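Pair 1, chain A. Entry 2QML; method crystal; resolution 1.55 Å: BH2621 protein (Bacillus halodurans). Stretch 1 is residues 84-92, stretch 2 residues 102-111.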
# COMPACT_ATOMS: atom_id res chain seq x y z
N TYR A 84 4.17 -4.37 -4.41
CA TYR A 84 3.76 -3.26 -5.25
C TYR A 84 2.85 -2.37 -4.40
O TYR A 84 1.99 -2.88 -3.67
CB TYR A 84 3.13 -3.77 -6.56
CG TYR A 84 2.41 -2.73 -7.40
CD1 TYR A 84 3.10 -1.90 -8.30
CD2 TYR A 84 1.03 -2.58 -7.32
CE1 TYR A 84 2.43 -0.96 -9.09
CE2 TYR A 84 0.38 -1.67 -8.10
CZ TYR A 84 1.10 -0.85 -8.96
OH TYR A 84 0.44 0.07 -9.73
N TRP A 85 3.01 -1.08 -4.60
CA TRP A 85 2.38 -0.07 -3.79
C TRP A 85 1.91 1.10 -4.64
O TRP A 85 2.61 1.56 -5.56
CB TRP A 85 3.37 0.46 -2.70
CG TRP A 85 4.03 -0.61 -1.93
CD1 TRP A 85 5.05 -1.44 -2.38
CD2 TRP A 85 3.69 -1.06 -0.63
NE1 TRP A 85 5.36 -2.30 -1.44
CE2 TRP A 85 4.54 -2.16 -0.35
CE3 TRP A 85 2.75 -0.67 0.33
CZ2 TRP A 85 4.50 -2.86 0.86
CZ3 TRP A 85 2.74 -1.33 1.54
CH2 TRP A 85 3.60 -2.41 1.78
N GLU A 86 0.69 1.56 -4.37
CA GLU A 86 0.19 2.80 -4.95
C GLU A 86 -0.10 3.71 -3.75
O GLU A 86 -0.97 3.47 -2.95
CB GLU A 86 -1.03 2.57 -5.82
CG GLU A 86 -0.76 1.72 -7.02
CD GLU A 86 -2.00 1.35 -7.82
OE1 GLU A 86 -3.14 1.69 -7.40
OE2 GLU A 86 -1.83 0.71 -8.90
N SER A 87 0.65 4.77 -3.66
CA SER A 87 0.49 5.85 -2.67
C SER A 87 -0.24 7.04 -3.35
O SER A 87 0.20 7.55 -4.39
CB SER A 87 1.86 6.25 -2.16
OG SER A 87 1.78 7.37 -1.34
N TYR A 88 -1.34 7.53 -2.77
CA TYR A 88 -2.12 8.57 -3.44
C TYR A 88 -2.71 9.61 -2.50
O TYR A 88 -2.75 9.40 -1.29
CB TYR A 88 -3.23 7.90 -4.28
CG TYR A 88 -4.26 7.12 -3.47
CD1 TYR A 88 -5.39 7.75 -3.00
CD2 TYR A 88 -4.10 5.75 -3.20
CE1 TYR A 88 -6.33 7.05 -2.23
CE2 TYR A 88 -5.06 5.06 -2.43
CZ TYR A 88 -6.16 5.72 -1.99
OH TYR A 88 -7.14 5.08 -1.23
N TRP A 89 -3.08 10.76 -3.09
CA TRP A 89 -3.80 11.82 -2.42
C TRP A 89 -5.28 11.52 -2.50
O TRP A 89 -5.84 11.29 -3.59
CB TRP A 89 -3.55 13.18 -3.06
CG TRP A 89 -2.12 13.64 -2.96
CD1 TRP A 89 -1.19 13.68 -3.98
CD2 TRP A 89 -1.43 14.10 -1.78
NE1 TRP A 89 -0.01 14.18 -3.52
CE2 TRP A 89 -0.12 14.44 -2.18
CE3 TRP A 89 -1.80 14.32 -0.45
CZ2 TRP A 89 0.82 14.93 -1.28
CZ3 TRP A 89 -0.88 14.81 0.43
CH2 TRP A 89 0.42 15.13 0.01
N VAL A 90 -5.93 11.53 -1.34
CA VAL A 90 -7.36 11.24 -1.29
C VAL A 90 -8.13 12.24 -2.16
O VAL A 90 -9.04 11.83 -2.90
CB VAL A 90 -7.92 11.27 0.14
CG1 VAL A 90 -9.49 11.31 0.13
CG2 VAL A 90 -7.43 10.05 0.93
N LYS A 91 -7.76 13.53 -2.12
CA LYS A 91 -8.51 14.58 -2.79
C LYS A 91 -8.74 14.30 -4.27
O LYS A 91 -9.78 14.65 -4.79
CB LYS A 91 -7.80 15.94 -2.61
CG LYS A 91 -8.59 17.15 -3.14
CD LYS A 91 -7.73 18.42 -3.02
CE LYS A 91 -8.46 19.64 -3.57
NZ LYS A 91 -7.59 20.84 -3.39
N GLU A 92 -7.79 13.64 -4.91
CA GLU A 92 -7.92 13.36 -6.33
C GLU A 92 -8.31 11.91 -6.64
O GLU A 92 -8.23 11.47 -7.77
CB GLU A 92 -6.60 13.75 -7.05
CG GLU A 92 -6.28 15.27 -7.06
CD GLU A 92 -5.47 15.72 -5.82
N GLU A 102 -10.00 15.40 4.58
CA GLU A 102 -9.24 16.62 4.75
C GLU A 102 -8.27 16.70 3.57
O GLU A 102 -7.85 15.70 3.00
CB GLU A 102 -8.52 16.67 6.10
CG GLU A 102 -9.48 16.63 7.31
N GLU A 103 -7.94 17.93 3.20
CA GLU A 103 -7.14 18.28 2.04
C GLU A 103 -5.90 17.43 1.78
O GLU A 103 -5.61 17.07 0.65
CB GLU A 103 -6.72 19.75 2.22
CG GLU A 103 -5.85 20.38 1.13
CD GLU A 103 -6.64 20.85 -0.08
OE1 GLU A 103 -7.89 20.69 -0.11
OE2 GLU A 103 -5.98 21.39 -1.00
N HIS A 104 -5.17 17.10 2.84
CA HIS A 104 -3.90 16.37 2.72
C HIS A 104 -3.97 14.91 3.13
O HIS A 104 -2.97 14.27 3.30
CB HIS A 104 -2.82 17.08 3.52
CG HIS A 104 -2.54 18.45 3.00
ND1 HIS A 104 -3.14 19.57 3.52
CD2 HIS A 104 -1.80 18.86 1.95
CE1 HIS A 104 -2.74 20.63 2.84
NE2 HIS A 104 -1.93 20.22 1.88
N ASP A 105 -5.18 14.37 3.24
CA ASP A 105 -5.31 12.96 3.53
C ASP A 105 -4.68 12.16 2.40
O ASP A 105 -4.80 12.53 1.25
CB ASP A 105 -6.78 12.54 3.66
CG ASP A 105 -7.47 13.05 4.92
OD1 ASP A 105 -6.83 13.63 5.81
OD2 ASP A 105 -8.69 12.75 5.03
N GLN A 106 -4.08 11.02 2.74
CA GLN A 106 -3.48 10.15 1.78
C GLN A 106 -4.11 8.76 1.90
O GLN A 106 -4.78 8.43 2.89
CB GLN A 106 -1.95 10.05 1.99
CG GLN A 106 -1.18 11.36 1.82
CD GLN A 106 0.27 11.13 2.05
OE1 GLN A 106 0.78 10.12 1.64
NE2 GLN A 106 0.95 12.05 2.69
N GLY A 107 -3.88 7.97 0.88
CA GLY A 107 -4.29 6.58 0.82
C GLY A 107 -3.22 5.64 0.34
O GLY A 107 -2.17 6.08 -0.14
N ILE A 108 -3.47 4.35 0.52
CA ILE A 108 -2.51 3.33 0.15
C ILE A 108 -3.18 2.09 -0.43
O ILE A 108 -4.25 1.65 0.06
CB ILE A 108 -1.61 2.93 1.34
CG1 ILE A 108 -0.39 2.09 0.85
CG2 ILE A 108 -2.41 2.28 2.51
CD1 ILE A 108 0.61 2.89 -0.04
N HIS A 109 -2.64 1.62 -1.53
CA HIS A 109 -3.00 0.33 -2.10
C HIS A 109 -1.73 -0.51 -2.08
O HIS A 109 -0.62 0.04 -2.25
CB HIS A 109 -3.52 0.38 -3.52
CG HIS A 109 -4.72 1.25 -3.72
ND1 HIS A 109 -5.95 0.94 -3.16
CD2 HIS A 109 -4.92 2.29 -4.53
CE1 HIS A 109 -6.84 1.83 -3.57
NE2 HIS A 109 -6.23 2.70 -4.34
N LEU A 110 -1.84 -1.82 -1.87
CA LEU A 110 -0.65 -2.68 -1.81
C LEU A 110 -0.93 -4.13 -2.15
O LEU A 110 -2.07 -4.59 -2.11
CB LEU A 110 -0.06 -2.61 -0.39
CG LEU A 110 -0.87 -3.20 0.78
CD1 LEU A 110 -0.57 -4.72 0.97
CD2 LEU A 110 -0.69 -2.49 2.12
N LEU A 111 0.14 -4.84 -2.50
CA LEU A 111 0.11 -6.28 -2.70
C LEU A 111 1.52 -6.84 -2.52
O LEU A 111 2.50 -6.11 -2.81
CB LEU A 111 -0.42 -6.63 -4.10
CG LEU A 111 0.41 -6.31 -5.35
CD1 LEU A 111 1.47 -7.38 -5.74
CD2 LEU A 111 -0.52 -6.07 -6.54
O HOH W 1 -6.66 2.78 -0.14
O HOH W 2 -5.68 14.48 -0.35

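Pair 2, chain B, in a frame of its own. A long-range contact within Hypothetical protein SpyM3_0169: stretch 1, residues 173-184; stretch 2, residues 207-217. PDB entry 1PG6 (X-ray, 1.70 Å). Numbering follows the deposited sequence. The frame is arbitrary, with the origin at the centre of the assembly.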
# COMPACT_ATOMS: atom_id res chain seq x y z
N GLY B 173 9.72 -22.27 0.80
CA GLY B 173 8.95 -23.38 0.27
C GLY B 173 7.84 -23.87 1.18
O GLY B 173 6.91 -24.54 0.73
N GLY B 174 7.94 -23.52 2.46
CA GLY B 174 6.94 -23.94 3.42
C GLY B 174 5.69 -23.07 3.45
O GLY B 174 5.40 -22.35 2.49
N THR B 175 4.95 -23.14 4.55
CA THR B 175 3.73 -22.37 4.68
C THR B 175 3.69 -21.61 6.00
O THR B 175 4.35 -21.98 6.97
CB THR B 175 2.49 -23.28 4.60
OG1 THR B 175 1.30 -22.48 4.65
CG2 THR B 175 2.48 -24.26 5.76
N MSE B 176 2.91 -20.54 6.03
CA MSE B 176 2.79 -19.72 7.23
C MSE B 176 1.49 -18.93 7.16
O MSE B 176 1.13 -18.40 6.11
CB MSE B 176 3.98 -18.78 7.33
CG MSE B 176 4.05 -17.99 8.63
SE MSE B 176 5.65 -16.92 8.71
CE MSE B 176 6.87 -18.25 9.39
N THR B 177 0.79 -18.86 8.28
CA THR B 177 -0.47 -18.13 8.35
C THR B 177 -0.35 -16.99 9.35
O THR B 177 0.04 -17.18 10.50
CB THR B 177 -1.62 -19.08 8.76
OG1 THR B 177 -1.78 -20.08 7.74
CG2 THR B 177 -2.92 -18.30 8.91
N ILE B 178 -0.70 -15.79 8.89
CA ILE B 178 -0.60 -14.59 9.71
C ILE B 178 -1.86 -13.74 9.66
O ILE B 178 -2.51 -13.64 8.62
CB ILE B 178 0.57 -13.71 9.20
CG1 ILE B 178 1.84 -14.54 9.07
CG2 ILE B 178 0.80 -12.54 10.15
CD1 ILE B 178 2.93 -13.84 8.32
N ASP B 179 -2.20 -13.13 10.79
CA ASP B 179 -3.33 -12.22 10.90
C ASP B 179 -3.11 -11.21 9.76
O ASP B 179 -2.07 -10.55 9.71
CB ASP B 179 -3.27 -11.54 12.27
CG ASP B 179 -4.34 -10.49 12.48
OD1 ASP B 179 -5.02 -10.08 11.52
OD2 ASP B 179 -4.47 -10.06 13.64
N ASN B 180 -4.07 -11.09 8.85
CA ASN B 180 -3.88 -10.19 7.71
C ASN B 180 -3.71 -8.72 8.09
O ASN B 180 -3.16 -7.94 7.32
CB ASN B 180 -5.02 -10.33 6.71
CG ASN B 180 -4.69 -9.72 5.36
OD1 ASN B 180 -5.43 -8.87 4.84
ND2 ASN B 180 -3.58 -10.14 4.79
N ALA B 181 -4.20 -8.35 9.27
CA ALA B 181 -4.09 -6.97 9.75
C ALA B 181 -2.63 -6.61 10.00
O ALA B 181 -2.28 -5.43 10.12
CB ALA B 181 -4.90 -6.80 11.02
N HIS B 182 -1.78 -7.63 10.10
CA HIS B 182 -0.35 -7.43 10.33
C HIS B 182 0.49 -7.65 9.08
O HIS B 182 1.72 -7.58 9.13
CB HIS B 182 0.14 -8.37 11.44
CG HIS B 182 -0.28 -7.96 12.81
ND1 HIS B 182 0.43 -7.04 13.56
CD2 HIS B 182 -1.36 -8.29 13.55
CE1 HIS B 182 -0.21 -6.83 14.70
NE2 HIS B 182 -1.30 -7.58 14.72
N VAL B 183 -0.17 -7.90 7.95
CA VAL B 183 0.55 -8.14 6.70
C VAL B 183 0.66 -6.86 5.89
O VAL B 183 -0.35 -6.24 5.54
CB VAL B 183 -0.15 -9.24 5.87
CG1 VAL B 183 0.52 -9.38 4.51
CG2 VAL B 183 -0.10 -10.56 6.63
N VAL B 184 1.88 -6.45 5.59
CA VAL B 184 2.11 -5.23 4.82
C VAL B 184 2.15 -5.51 3.31
O VAL B 184 1.34 -4.99 2.55
CB VAL B 184 3.45 -4.56 5.22
CG1 VAL B 184 3.69 -3.32 4.37
CG2 VAL B 184 3.42 -4.20 6.70
N GLY B 207 -11.47 -12.15 18.72
CA GLY B 207 -11.10 -10.82 18.32
C GLY B 207 -10.14 -10.89 17.15
O GLY B 207 -9.41 -9.94 16.86
N GLU B 208 -10.13 -12.03 16.47
CA GLU B 208 -9.26 -12.23 15.31
C GLU B 208 -10.03 -12.14 14.00
O GLU B 208 -11.08 -12.76 13.84
CB GLU B 208 -8.57 -13.60 15.38
CG GLU B 208 -7.52 -13.75 16.46
CD GLU B 208 -6.42 -12.72 16.32
OE1 GLU B 208 -6.01 -12.42 15.18
OE2 GLU B 208 -5.97 -12.21 17.36
N GLY B 209 -9.49 -11.35 13.07
CA GLY B 209 -10.12 -11.19 11.77
C GLY B 209 -9.53 -12.18 10.79
O GLY B 209 -8.89 -13.15 11.20
N VAL B 210 -9.73 -11.94 9.50
CA VAL B 210 -9.21 -12.84 8.47
C VAL B 210 -7.70 -13.00 8.55
O VAL B 210 -6.98 -12.07 8.92
CB VAL B 210 -9.57 -12.35 7.04
CG1 VAL B 210 -11.07 -12.39 6.83
CG2 VAL B 210 -9.04 -10.94 6.83
N VAL B 211 -7.23 -14.18 8.20
CA VAL B 211 -5.80 -14.46 8.20
C VAL B 211 -5.36 -14.65 6.76
O VAL B 211 -6.18 -14.84 5.86
CB VAL B 211 -5.47 -15.75 8.99
CG1 VAL B 211 -5.93 -15.60 10.43
CG2 VAL B 211 -6.14 -16.95 8.34
N ASN B 212 -4.05 -14.57 6.54
CA ASN B 212 -3.48 -14.74 5.21
C ASN B 212 -2.56 -15.95 5.30
O ASN B 212 -1.62 -15.96 6.09
CB ASN B 212 -2.68 -13.50 4.81
CG ASN B 212 -2.45 -13.40 3.31
OD1 ASN B 212 -2.32 -14.42 2.62
ND2 ASN B 212 -2.38 -12.18 2.79
N THR B 213 -2.84 -16.98 4.51
CA THR B 213 -2.00 -18.17 4.50
C THR B 213 -1.11 -18.13 3.26
O THR B 213 -1.59 -18.08 2.13
CB THR B 213 -2.84 -19.47 4.48
OG1 THR B 213 -3.57 -19.59 5.71
CG2 THR B 213 -1.94 -20.69 4.31
N PHE B 214 0.20 -18.13 3.50
CA PHE B 214 1.21 -18.08 2.44
C PHE B 214 1.87 -19.44 2.22
O PHE B 214 2.10 -20.18 3.17
CB PHE B 214 2.30 -17.07 2.80
CG PHE B 214 1.78 -15.70 3.08
CD1 PHE B 214 1.47 -14.83 2.03
CD2 PHE B 214 1.60 -15.26 4.38
CE1 PHE B 214 0.98 -13.55 2.28
CE2 PHE B 214 1.11 -13.98 4.65
CZ PHE B 214 0.80 -13.13 3.59
N ARG B 215 2.17 -19.74 0.97
CA ARG B 215 2.83 -21.00 0.62
C ARG B 215 3.81 -20.77 -0.53
O ARG B 215 3.47 -20.11 -1.51
CB ARG B 215 1.79 -22.05 0.20
CG ARG B 215 0.67 -22.26 1.20
CD ARG B 215 -0.32 -23.31 0.72
NE ARG B 215 -1.36 -23.55 1.71
CZ ARG B 215 -2.23 -24.55 1.65
NH1 ARG B 215 -2.19 -25.42 0.65
NH2 ARG B 215 -3.14 -24.69 2.61
N GLY B 216 5.02 -21.30 -0.41
CA GLY B 216 6.00 -21.15 -1.47
C GLY B 216 7.29 -20.45 -1.08
O GLY B 216 7.72 -20.50 0.07
N HIS B 217 7.90 -19.78 -2.06
CA HIS B 217 9.15 -19.06 -1.85
C HIS B 217 8.94 -17.57 -2.05
O HIS B 217 8.33 -17.14 -3.03
CB HIS B 217 10.22 -19.54 -2.83
CG HIS B 217 10.58 -20.98 -2.69
ND1 HIS B 217 9.73 -22.00 -3.07
CD2 HIS B 217 11.69 -21.58 -2.20
CE1 HIS B 217 10.31 -23.16 -2.83
NE2 HIS B 217 11.49 -22.94 -2.30
O HOH W 3 -7.47 -9.42 12.96
O HOH W 4 -7.30 -9.51 9.78

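Both pairs are two-stranded antiparallel ladders, and 14 central residues superpose with an RMSD of 0.6 Å on N, CA and C. In pair 1, strand 84-89 runs against strand 106-111 at 171°; in pair 2, strand 174-179 runs against strand 211-215 at 161°. The register is the same. E86(A) faces H109(A) as M176(B) faces F214(B), and Y88(A) faces G107(A) as I178(B) faces N212(B); all four are hydrogen-bonded pairs. The matched bonds are alike: H109(A) N donates to E86(A) O at 2.9 Å and F214(B) N to M176(B) O at 2.8 Å. Just past the last bridge, each ladder gains one further backbone bond at matched positions: V90(A) N donates to D105(A) O at 3.0 Å, and N180(B) N to V210(B) O at 3.1 Å.

Because the backbones coincide, the differences lie in the side chains. The clearest is at G107(A), matched by N212(B). In pair 1 the Y88(A) ring, with chi1 in the p well, lies across the neighbouring strand, and G107(A) CA sits 3.7 Å from its centroid, over the face. An ideal CB on G107(A) would fall 2.1 Å from Y88(A) CZ, so glycine is what lets the tyrosine lie down. The ring then reaches H109(A), nearly parallel but slid aside, with centroids 4.8 Å apart, and a water accepts from Y88(A) OH and donates to I108(A) O, joining the tip to the opposing backbone. In pair 2, I178(B) adopts the m rotamer, leaving room for the side chain of N212(B). The isoleucine touches F214(B), the counterpart of H109(A), through I178(B) CD1 to F214(B) CE2 at 4.1 Å, while V183(B) CG1 meets the phenylalanine edge at F214(B) CZ, 3.9 Å away. Aromatic rings thus occupy the same site, packed against a ring in one case and aliphatic groups in the other.

The face carrying W85(A), S87(A) and W89(A) is apolar in part. W85(A) lays its six-membered ring over L110(A), whose CB is 3.9 Å from the centroid, and I108(A) CD1 lies at the ring edge. The matched pair 2 positions are T175(B), R215(B) and T213(B). Here small beta-branched threonines, well suited to strands, use their hydroxyls: T175(B) OG1 donates to F214(B) O at 2.8 Å, and T177(B) OG1 and T213(B) OG1 share a 2.8 Å hydrogen bond across the ladder.

At the end of the ladder where the first strand finishes and the second begins, W89(A) matches D179(B). The tryptophan reaches past Q106(A) toward H104(A), with W89(A) CZ3 3.7 Å from Q106(A) CG and 3.6 Å from H104(A) O at the ring's edge. The aspartate instead binds the start of the 3-10 segment that follows: D179(B) OD1 accepts from A181(B) N at 3.0 Å and from two waters, one of which also donates to V210(B) O. In pair 1 a salt bridge joins K91(A) NZ to E103(A) OE2 at 2.9 Å; K91(A) is matched by A181(B), which has no charge to offer. Separately, and without a matched counterpart, pair 2 brings like charges together, D179(B) OD2 and E208(B) OE1, both acceptors, approaching to 3.2 Å.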